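Local coordinates for acyl-CoA synthetase (AMP-forming)/AMP-acid ligase II-like protein (Dyadobacter fermentans, PDB 4GS5), which probably activates carboxylic acids with ATP as acyl-adenylates and joins them to coenzyme A, perhaps acting on medium-chain fatty acids, at residues P19-P22 with Y23-Q26; Y28-M31 with E32-G36; L93-L96 with V97-M100. All coordinates share one frame; numbering follows the deposited sequence.

Contact 1. Residues P19-P22 with Y23-Q26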
ATOM      1  N   PRO A  19       5.333  19.753 -27.553  1.00 63.16           N
ATOM      2  CA  PRO A  19       6.749  19.412 -27.390  1.00 65.34           C
ATOM      3  C   PRO A  19       7.260  18.535 -28.526  1.00 70.95           C
ATOM      4  O   PRO A  19       6.481  17.775 -29.113  1.00 71.69           O
ATOM      5  CB  PRO A  19       6.758  18.622 -26.083  1.00 59.83           C
ATOM      6  CG  PRO A  19       5.648  19.228 -25.304  1.00 60.79           C
ATOM      7  CD  PRO A  19       4.575  19.567 -26.301  1.00 64.58           C
ATOM      8  N   ARG A  20       8.549  18.649 -28.834  1.00 74.24           N
ATOM      9  CA  ARG A  20       9.177  17.761 -29.806  1.00 79.49           C
ATOM     10  C   ARG A  20       9.656  16.496 -29.107  1.00 74.62           C
ATOM     11  O   ARG A  20       9.710  15.424 -29.709  1.00 73.16           O
ATOM     12  CB  ARG A  20      10.323  18.463 -30.535  1.00 88.29           C
ATOM     13  CG  ARG A  20       9.854  19.561 -31.485  1.00 97.97           C
ATOM     14  CD  ARG A  20      11.016  20.209 -32.224  1.00105.72           C
ATOM     15  NE  ARG A  20      11.102  21.642 -31.952  1.00109.99           N
ATOM     16  CZ  ARG A  20      12.055  22.436 -32.431  1.00114.34           C
ATOM     17  NH1 ARG A  20      13.007  21.936 -33.210  1.00116.90           N
ATOM     18  NH2 ARG A  20      12.057  23.731 -32.133  1.00114.34           N
ATOM     19  N   ASN A  21       9.987  16.623 -27.824  1.00 72.86           N
ATOM     20  CA  ASN A  21      10.286  15.455 -27.003  1.00 71.30           C
ATOM     21  C   ASN A  21       9.028  14.599 -26.890  1.00 66.19           C
ATOM     22  O   ASN A  21       7.976  15.088 -26.463  1.00 64.32           O
ATOM     23  CB  ASN A  21      10.780  15.874 -25.618  1.00 73.99           C
ATOM     24  CG  ASN A  21      11.306  14.706 -24.808  1.00 77.28           C
ATOM     25  OD1 ASN A  21      10.684  13.644 -24.743  1.00 76.41           O
ATOM     26  ND2 ASN A  21      12.463  14.896 -24.187  1.00 78.85           N
ATOM     27  N   PRO A  22       9.125  13.321 -27.289  1.00 50.82           N
ATOM     28  CA  PRO A  22       7.955  12.434 -27.308  1.00 54.85           C
ATOM     29  C   PRO A  22       7.389  12.210 -25.909  1.00 55.09           C
ATOM     30  O   PRO A  22       6.173  12.133 -25.733  1.00 58.36           O
ATOM     31  CB  PRO A  22       8.522  11.121 -27.855  1.00 56.98           C
ATOM     32  CG  PRO A  22       9.984  11.184 -27.536  1.00 57.56           C
ATOM     33  CD  PRO A  22      10.352  12.623 -27.712  1.00 55.53           C
ATOM     34  N   TYR A  23       8.265  12.102 -24.921  1.00 52.75           N
ATOM     35  CA  TYR A  23       7.804  11.856 -23.559  1.00 51.06           C
ATOM     36  C   TYR A  23       6.860  12.984 -23.112  1.00 51.19           C
ATOM     37  O   TYR A  23       5.737  12.729 -22.670  1.00 52.49           O
ATOM     38  CB  TYR A  23       8.987  11.696 -22.603  1.00 48.19           C
ATOM     39  CG  TYR A  23       8.550  11.546 -21.160  1.00 51.42           C
ATOM     40  CD1 TYR A  23       8.089  10.331 -20.676  1.00 46.43           C
ATOM     41  CD2 TYR A  23       8.589  12.628 -20.290  1.00 50.36           C
ATOM     42  CE1 TYR A  23       7.688  10.198 -19.367  1.00 47.31           C
ATOM     43  CE2 TYR A  23       8.182  12.510 -18.978  1.00 47.84           C
ATOM     44  CZ  TYR A  23       7.733  11.293 -18.521  1.00 44.93           C
ATOM     45  OH  TYR A  23       7.324  11.168 -17.222  1.00 34.94           O
ATOM     46  N   PHE A  24       7.306  14.225 -23.283  1.00 45.32           N
ATOM     47  CA  PHE A  24       6.529  15.397 -22.895  1.00 45.22           C
ATOM     48  C   PHE A  24       5.263  15.582 -23.726  1.00 50.22           C
ATOM     49  O   PHE A  24       4.284  16.178 -23.266  1.00 52.43           O
ATOM     50  CB  PHE A  24       7.391  16.653 -22.987  1.00 45.47           C
ATOM     51  CG  PHE A  24       8.461  16.726 -21.948  1.00 48.84           C
ATOM     52  CD1 PHE A  24       8.247  16.210 -20.678  1.00 47.90           C
ATOM     53  CD2 PHE A  24       9.682  17.316 -22.232  1.00 56.35           C
ATOM     54  CE1 PHE A  24       9.233  16.276 -19.712  1.00 49.41           C
ATOM     55  CE2 PHE A  24      10.674  17.384 -21.273  1.00 58.28           C
ATOM     56  CZ  PHE A  24      10.448  16.864 -20.007  1.00 50.59           C
ATOM     57  N   ALA A  25       5.286  15.069 -24.949  1.00 49.13           N
ATOM     58  CA  ALA A  25       4.140  15.180 -25.836  1.00 55.15           C
ATOM     59  C   ALA A  25       3.002  14.283 -25.355  1.00 49.15           C
ATOM     60  O   ALA A  25       1.830  14.558 -25.629  1.00 48.14           O
ATOM     61  CB  ALA A  25       4.537  14.841 -27.275  1.00 57.59           C
ATOM     62  N   GLN A  26       3.348  13.214 -24.637  1.00 48.61           N
ATOM     63  CA  GLN A  26       2.341  12.389 -23.982  1.00 47.72           C
ATOM     64  C   GLN A  26       1.523  13.271 -23.045  1.00 46.84           C
ATOM     65  O   GLN A  26       0.296  13.202 -23.016  1.00 49.14           O
ATOM     66  CB  GLN A  26       2.989  11.281 -23.154  1.00 48.94           C
ATOM     67  CG  GLN A  26       3.824  10.282 -23.919  1.00 57.47           C
ATOM     68  CD  GLN A  26       4.314   9.172 -23.010  1.00 60.52           C
ATOM     69  OE1 GLN A  26       5.331   9.316 -22.330  1.00 61.75           O
ATOM     70  NE2 GLN A  26       3.569   8.071 -22.968  1.00 57.99           N
TER
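N21 and Y23 both turn CG anti to the backbone N (chi1 -171° and 176°), and their side chains therefore run alongside each other in the same direction, the amide of N21 reaching forward to the first turn of helix 22-36. This is an asparagine N-cap: OD1 of N21 accepts from the backbone N of Y23 at 2.9 Å; the donor lies in the plane of the amide carbonyl, but the bond is bent at the hydrogen (135°), and it closes an Asx turn. P22, between them, is the first helical residue; as a proline it has no N-H that would need an acceptor at this exposed helix start. N21 OD1 also sits 3.4 Å from Y23 CB, tucking the cap against the base of the tyrosine side chain. On its other branch, ND2 of N21 donates to OE2 of E110, so both ends of the amide are used and its rotation is fixed. With an alanine here, Y23 N would probably lose its capping acceptor and E110 the donor that now meets its carboxylate.

N21 also touches F24, where its CB packs obliquely on the ring at 3.8 Å from CD2. P19 approaches F24 from further back, the two side chains crossing at about a right angle with CB of P19 3.7 Å from CB of F24. The tyrosine hydroxyl leads away to the backbone N of V87, which ties the start of the helix to that loop. Backbone bonds take over from the cap: A25 N donates to N21 O at 3.1 Å and, weakly, to P22 O. Q26 N reaches P22 O at 3.2 Å, and CG of Q26 lies 3.5 Å from that same carbonyl oxygen.

Contact 2. Residues Y28-M31 with E32-G36. With EDO (1,2-ethanediol), chain U.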
ATOM      1  N   TYR A  28       1.260  16.639 -23.033  1.00 52.11           N
ATOM      2  CA  TYR A  28       0.537  17.649 -23.787  1.00 50.88           C
ATOM      3  C   TYR A  28      -0.740  17.058 -24.398  1.00 50.06           C
ATOM      4  O   TYR A  28      -1.817  17.650 -24.290  1.00 47.71           O
ATOM      5  CB  TYR A  28       1.443  18.252 -24.851  1.00 55.60           C
ATOM      6  CG  TYR A  28       0.758  19.272 -25.728  1.00 57.85           C
ATOM      7  CD1 TYR A  28       0.680  20.616 -25.351  1.00 57.33           C
ATOM      8  CD2 TYR A  28       0.181  18.893 -26.930  1.00 58.71           C
ATOM      9  CE1 TYR A  28       0.050  21.548 -26.163  1.00 60.08           C
ATOM     10  CE2 TYR A  28      -0.447  19.815 -27.747  1.00 61.12           C
ATOM     11  CZ  TYR A  28      -0.508  21.137 -27.363  1.00 62.58           C
ATOM     12  OH  TYR A  28      -1.140  22.036 -28.188  1.00 63.18           O
ATOM     13  N   ASP A  29      -0.620  15.880 -25.005  1.00 47.11           N
ATOM     14  CA  ASP A  29      -1.767  15.198 -25.610  1.00 55.69           C
ATOM     15  C   ASP A  29      -2.880  14.897 -24.613  1.00 52.72           C
ATOM     16  O   ASP A  29      -4.065  15.143 -24.875  1.00 46.40           O
ATOM     17  CB  ASP A  29      -1.330  13.904 -26.310  1.00 50.93           C
ATOM     18  CG  ASP A  29      -0.521  14.170 -27.570  1.00 55.57           C
ATOM     19  OD1 ASP A  29      -0.456  15.346 -27.986  1.00 53.06           O
ATOM     20  OD2 ASP A  29       0.038  13.205 -28.143  1.00 54.85           O
ATOM     21  N   PHE A  30      -2.500  14.354 -23.462  1.00 42.89           N
ATOM     22  CA  PHE A  30      -3.481  14.115 -22.432  1.00 41.99           C
ATOM     23  C   PHE A  30      -4.152  15.419 -22.027  1.00 44.66           C
ATOM     24  O   PHE A  30      -5.379  15.495 -21.955  1.00 45.39           O
ATOM     25  CB  PHE A  30      -2.862  13.455 -21.194  1.00 41.02           C
ATOM     26  CG  PHE A  30      -3.821  13.344 -20.056  1.00 40.01           C
ATOM     27  CD1 PHE A  30      -4.694  12.276 -19.976  1.00 45.87           C
ATOM     28  CD2 PHE A  30      -3.876  14.325 -19.082  1.00 39.40           C
ATOM     29  CE1 PHE A  30      -5.594  12.175 -18.928  1.00 48.50           C
ATOM     30  CE2 PHE A  30      -4.773  14.243 -18.049  1.00 39.40           C
ATOM     31  CZ  PHE A  30      -5.633  13.164 -17.966  1.00 47.10           C
HETATM   32  N   MSE A  31      -3.354  16.448 -21.763  1.00 42.16           N
HETATM   33  CA  MSE A  31      -3.922  17.725 -21.332  1.00 50.86           C
HETATM   34  C   MSE A  31      -4.874  18.324 -22.365  1.00 56.42           C
HETATM   35  O   MSE A  31      -5.972  18.786 -22.023  1.00 45.35           O
HETATM   36  CB  MSE A  31      -2.817  18.711 -20.975  1.00 50.75           C
HETATM   37  CG  MSE A  31      -2.047  18.275 -19.751  1.00 48.13           C
HETATM   38 SE   MSE A  31      -0.467  19.342 -19.470  0.57 48.67          SE
HETATM   39  CE  MSE A  31      -1.310  20.894 -18.641  1.00 45.91           C
ATOM     40  N   GLU A  32      -4.453  18.308 -23.629  1.00 54.86           N
ATOM     41  CA  GLU A  32      -5.310  18.799 -24.693  1.00 56.64           C
ATOM     42  C   GLU A  32      -6.638  18.053 -24.639  1.00 56.95           C
ATOM     43  O   GLU A  32      -7.700  18.665 -24.725  1.00 50.48           O
ATOM     44  CB  GLU A  32      -4.628  18.625 -26.047  1.00 63.43           C
ATOM     45  CG  GLU A  32      -3.522  19.646 -26.297  1.00 72.64           C
ATOM     46  CD  GLU A  32      -4.056  21.013 -26.736  1.00 82.20           C
ATOM     47  OE1 GLU A  32      -4.393  21.161 -27.938  1.00 88.27           O
ATOM     48  OE2 GLU A  32      -4.134  21.933 -25.885  1.00 79.88           O
ATOM     49  N   LYS A  33      -6.585  16.735 -24.462  1.00 55.96           N
ATOM     50  CA  LYS A  33      -7.816  15.949 -24.401  1.00 54.95           C
ATOM     51  C   LYS A  33      -8.667  16.297 -23.169  1.00 51.53           C
ATOM     52  O   LYS A  33      -9.894  16.430 -23.270  1.00 51.80           O
ATOM     53  CB  LYS A  33      -7.531  14.439 -24.462  1.00 53.02           C
ATOM     54  CG  LYS A  33      -8.806  13.612 -24.599  1.00 54.52           C
ATOM     55  CD  LYS A  33      -8.566  12.106 -24.623  1.00 58.78           C
ATOM     56  CE  LYS A  33      -9.912  11.375 -24.696  1.00 62.15           C
ATOM     57  NZ  LYS A  33      -9.809   9.893 -24.574  1.00 60.89           N
ATOM     58  N   TRP A  34      -8.023  16.449 -22.014  1.00 45.95           N
ATOM     59  CA  TRP A  34      -8.751  16.835 -20.810  1.00 46.87           C
ATOM     60  C   TRP A  34      -9.516  18.144 -21.025  1.00 49.45           C
ATOM     61  O   TRP A  34     -10.729  18.214 -20.799  1.00 49.70           O
ATOM     62  CB  TRP A  34      -7.812  16.974 -19.610  1.00 44.69           C
ATOM     63  CG  TRP A  34      -8.542  17.342 -18.350  1.00 44.03           C
ATOM     64  CD1 TRP A  34      -8.752  18.595 -17.859  1.00 44.79           C
ATOM     65  CD2 TRP A  34      -9.167  16.442 -17.434  1.00 43.07           C
ATOM     66  NE1 TRP A  34      -9.470  18.533 -16.693  1.00 41.76           N
ATOM     67  CE2 TRP A  34      -9.738  17.223 -16.409  1.00 45.10           C
ATOM     68  CE3 TRP A  34      -9.301  15.050 -17.380  1.00 43.55           C
ATOM     69  CZ2 TRP A  34     -10.429  16.655 -15.335  1.00 43.62           C
ATOM     70  CZ3 TRP A  34      -9.988  14.489 -16.316  1.00 43.16           C
ATOM     71  CH2 TRP A  34     -10.538  15.288 -15.304  1.00 39.49           C
ATOM     72  N   LEU A  35      -8.796  19.175 -21.462  1.00 48.61           N
ATOM     73  CA  LEU A  35      -9.381  20.494 -21.700  1.00 52.20           C
ATOM     74  C   LEU A  35     -10.507  20.460 -22.733  1.00 54.73           C
ATOM     75  O   LEU A  35     -11.467  21.231 -22.643  1.00 57.96           O
ATOM     76  CB  LEU A  35      -8.295  21.493 -22.122  1.00 51.95           C
ATOM     77  CG  LEU A  35      -7.153  21.666 -21.109  1.00 55.63           C
ATOM     78  CD1 LEU A  35      -6.076  22.594 -21.651  1.00 59.89           C
ATOM     79  CD2 LEU A  35      -7.678  22.176 -19.766  1.00 55.57           C
ATOM     80  N   GLY A  36     -10.392  19.563 -23.709  1.00 51.77           N
ATOM     81  CA  GLY A  36     -11.383  19.436 -24.763  1.00 53.70           C
ATOM     82  C   GLY A  36     -12.748  18.965 -24.285  1.00 56.27           C
ATOM     83  O   GLY A  36     -13.749  19.169 -24.968  1.00 57.66           O
TER
HETATM   84  C1  EDO U 420      -6.688   9.361 -23.000  1.00 45.82           C
HETATM   85  O1  EDO U 420      -7.556   8.409 -23.646  1.00 46.41           O
HETATM   86  C2  EDO U 420      -5.323   9.337 -23.671  1.00 39.05           C
HETATM   87  O2  EDO U 420      -4.694  10.608 -23.572  1.00 25.56           O
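E32 folds back over Y28, one turn earlier on the same helix. Its chain bends at chi2 (-79°), which lays CG over one face of the tyrosine ring as a CH-pi contact, 3.7 Å from CG to the ring centroid of Y28. The carboxylate follows nearly flat, its plane 16° from that of the ring, and CD comes to 3.6 Å from CZ of Y28. A crystal neighbour also touches E32, so this pose may owe something to the lattice. Behind it, E32 N donates to Y28 O at 2.8 Å.

K33 comes next. Its N donates to D29 O at 3.0 Å, while the carboxylate of D29 turns to R18 in a salt bridge. The lysine chain is fully extended, carrying NZ to the backbone O of E40 and to O1 of a bound 1,2-ethanediol 2.9 Å away. That small molecule, probably from the crystallisation liquor, also bonds V42 N and places its O2 at the edge of the F30 ring.

W34 sends its indole the same way as the F30 ring, the two lying side by side with CE3 of W34 4.2 Å from CZ of F30. F41 meets both rings, and R59 makes a cation-pi contact with the indole. L35 follows, its N donating almost straight (178°) to M31 O at 2.9 Å; CG of L35 sits only 3.2 Å from that oxygen, a snug fit of branch against carbonyl.

D29, E32 and K33 make up the polar side, while F30, M31 and W34 meet helix 90-102; Y28 sits at the border against W6 and P19. On that basis this is an amphipathic alpha helix laid on a neighbouring one.

Contact 3. Residues L93-L96 with V97-M100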
ATOM      1  N   LEU A  93      -0.004  10.835 -14.859  1.00 38.86           N
ATOM      2  CA  LEU A  93      -1.155  11.543 -15.413  1.00 39.90           C
ATOM      3  C   LEU A  93      -2.015  12.202 -14.317  1.00 38.09           C
ATOM      4  O   LEU A  93      -2.560  13.277 -14.530  1.00 37.25           O
ATOM      5  CB  LEU A  93      -1.986  10.619 -16.306  1.00 42.38           C
ATOM      6  CG  LEU A  93      -1.195  10.132 -17.529  1.00 40.28           C
ATOM      7  CD1 LEU A  93      -2.052   9.257 -18.425  1.00 51.27           C
ATOM      8  CD2 LEU A  93      -0.675  11.336 -18.299  1.00 44.49           C
HETATM    9  N   MSE A  94      -2.119  11.588 -13.140  1.00 37.47           N
HETATM   10  CA  MSE A  94      -2.896  12.224 -12.071  1.00 35.55           C
HETATM   11  C   MSE A  94      -2.306  13.574 -11.635  1.00 31.48           C
HETATM   12  O   MSE A  94      -3.033  14.474 -11.209  1.00 29.14           O
HETATM   13  CB  MSE A  94      -3.119  11.293 -10.870  1.00 37.02           C
HETATM   14  CG  MSE A  94      -4.300  10.336 -11.053  1.00 46.05           C
HETATM   15 SE   MSE A  94      -6.071  11.209 -11.115  0.52 55.94          SE
HETATM   16  CE  MSE A  94      -5.703  12.776 -10.042  1.00 43.51           C
HETATM   17  N   MSE A  95      -0.994  13.734 -11.751  1.00 31.07           N
HETATM   18  CA  MSE A  95      -0.395  15.022 -11.405  1.00 31.14           C
HETATM   19  C   MSE A  95      -0.875  16.107 -12.372  1.00 35.81           C
HETATM   20  O   MSE A  95      -1.057  17.275 -11.974  1.00 29.97           O
HETATM   21  CB  MSE A  95       1.134  14.931 -11.411  1.00 29.58           C
HETATM   22  CG  MSE A  95       1.705  14.128 -10.255  1.00 28.12           C
HETATM   23 SE   MSE A  95       1.319  14.979  -8.551  0.47 27.96          SE
HETATM   24  CE  MSE A  95       2.360  16.602  -8.774  1.00 31.53           C
ATOM     25  N   LEU A  96      -1.091  15.722 -13.637  1.00 33.16           N
ATOM     26  CA  LEU A  96      -1.576  16.665 -14.655  1.00 33.81           C
ATOM     27  C   LEU A  96      -3.019  17.074 -14.398  1.00 35.45           C
ATOM     28  O   LEU A  96      -3.373  18.246 -14.514  1.00 36.26           O
ATOM     29  CB  LEU A  96      -1.471  16.056 -16.054  1.00 40.73           C
ATOM     30  CG  LEU A  96      -0.087  15.539 -16.458  1.00 38.05           C
ATOM     31  CD1 LEU A  96      -0.132  15.023 -17.886  1.00 42.50           C
ATOM     32  CD2 LEU A  96       0.946  16.644 -16.309  1.00 34.32           C
ATOM     33  N   VAL A  97      -3.850  16.090 -14.063  1.00 36.08           N
ATOM     34  CA  VAL A  97      -5.251  16.326 -13.734  1.00 35.95           C
ATOM     35  C   VAL A  97      -5.386  17.269 -12.551  1.00 33.13           C
ATOM     36  O   VAL A  97      -6.135  18.252 -12.617  1.00 34.54           O
ATOM     37  CB  VAL A  97      -5.991  15.004 -13.418  1.00 37.62           C
ATOM     38  CG1 VAL A  97      -7.385  15.293 -12.856  1.00 32.45           C
ATOM     39  CG2 VAL A  97      -6.079  14.139 -14.677  1.00 41.40           C
ATOM     40  N   ARG A  98      -4.664  16.975 -11.467  1.00 34.26           N
ATOM     41  CA  ARG A  98      -4.647  17.869 -10.302  1.00 31.55           C
ATOM     42  C   ARG A  98      -4.213  19.266 -10.731  1.00 31.08           C
ATOM     43  O   ARG A  98      -4.852  20.260 -10.396  1.00 35.23           O
ATOM     44  CB  ARG A  98      -3.702  17.340  -9.219  1.00 29.44           C
ATOM     45  CG  ARG A  98      -4.187  16.067  -8.543  1.00 30.19           C
ATOM     46  CD  ARG A  98      -3.037  15.350  -7.831  1.00 34.13           C
ATOM     47  NE  ARG A  98      -3.449  14.046  -7.317  1.00 34.31           N
ATOM     48  CZ  ARG A  98      -2.618  13.036  -7.084  1.00 35.67           C
ATOM     49  NH1 ARG A  98      -1.319  13.170  -7.317  1.00 43.94           N
ATOM     50  NH2 ARG A  98      -3.082  11.892  -6.619  1.00 34.39           N
ATOM     51  N   GLY A  99      -3.127  19.328 -11.491  1.00 34.40           N
ATOM     52  CA  GLY A  99      -2.635  20.590 -12.016  1.00 37.31           C
ATOM     53  C   GLY A  99      -3.674  21.405 -12.766  1.00 39.57           C
ATOM     54  O   GLY A  99      -3.751  22.624 -12.601  1.00 39.34           O
HETATM   55  N   MSE A 100      -4.473  20.749 -13.604  1.00 37.70           N
HETATM   56  CA  MSE A 100      -5.453  21.477 -14.401  1.00 39.27           C
HETATM   57  C   MSE A 100      -6.719  21.790 -13.613  1.00 40.83           C
HETATM   58  O   MSE A 100      -7.350  22.826 -13.819  1.00 40.31           O
HETATM   59  CB  MSE A 100      -5.802  20.710 -15.671  1.00 39.50           C
HETATM   60  CG  MSE A 100      -4.722  20.743 -16.726  1.00 43.53           C
HETATM   61 SE   MSE A 100      -5.311  19.699 -18.234  0.44 46.60          SE
HETATM   62  CE  MSE A 100      -5.385  17.940 -17.405  1.00 42.76           C
TER
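L93 to M100 form two unbroken turns of alpha helix, each N of V97, R98, G99 and M100 donating to the O four residues back, from 3.1 Å for V97 N to L93 O down to 2.9 Å for M100 N to L96 O.

R98 runs back along this helix past M94 and M95. Its CG is anti to the carbonyl carbon (chi1 -69°) and the chain stays extended to NE, so that the guanidinium lies level with the side chains of the preceding turn. M94 CB sits above the centre of the guanidinium face, 4.2 Å from its plane, and the bent selenomethionine chain curls round to bring CE within 3.8 Å of NE of R98, the two side chains crossing at about a right angle. From the edge comes M95, whose SE lies in the guanidinium plane 3.4 Å from NH1 of R98.

The helix is the connection of a beta-alpha-beta unit, linking strand 80-83 to its parallel neighbour 105-109 in the AMP-binding domain. M95 reaches F126 and A128 on strand 126-129, whereas M94, V97 and R98 touch helix 59-72.

M94 CE also meets V97, 4.1 Å from its CB. One turn further on, M100 bends at chi3 (-65°) and folds its methyl CE back to 3.5 Å from L96 O.

The three contacts follow one another along the chain. Contacts 1 and 2 share helix 22-36, the first at its capped start and the second towards its other end, with centres about 13 Å apart; they touch where P19 CD meets Y28 CB at 3.7 Å. Contact 3 lies on helix 90-102, its centre about 11 Å from that of contact 2 and about 16 Å from that of contact 1. The two helices pack directly: W34 CG is 3.3 Å from M100 CE. Contacts 1 and 2 lie about 31 and 30 Å from the centre of the chain and contact 3 about 21 Å, so helix 22-36 lies on the outer side of the buried segment 93-100, whose M95 reaches strand 126-129.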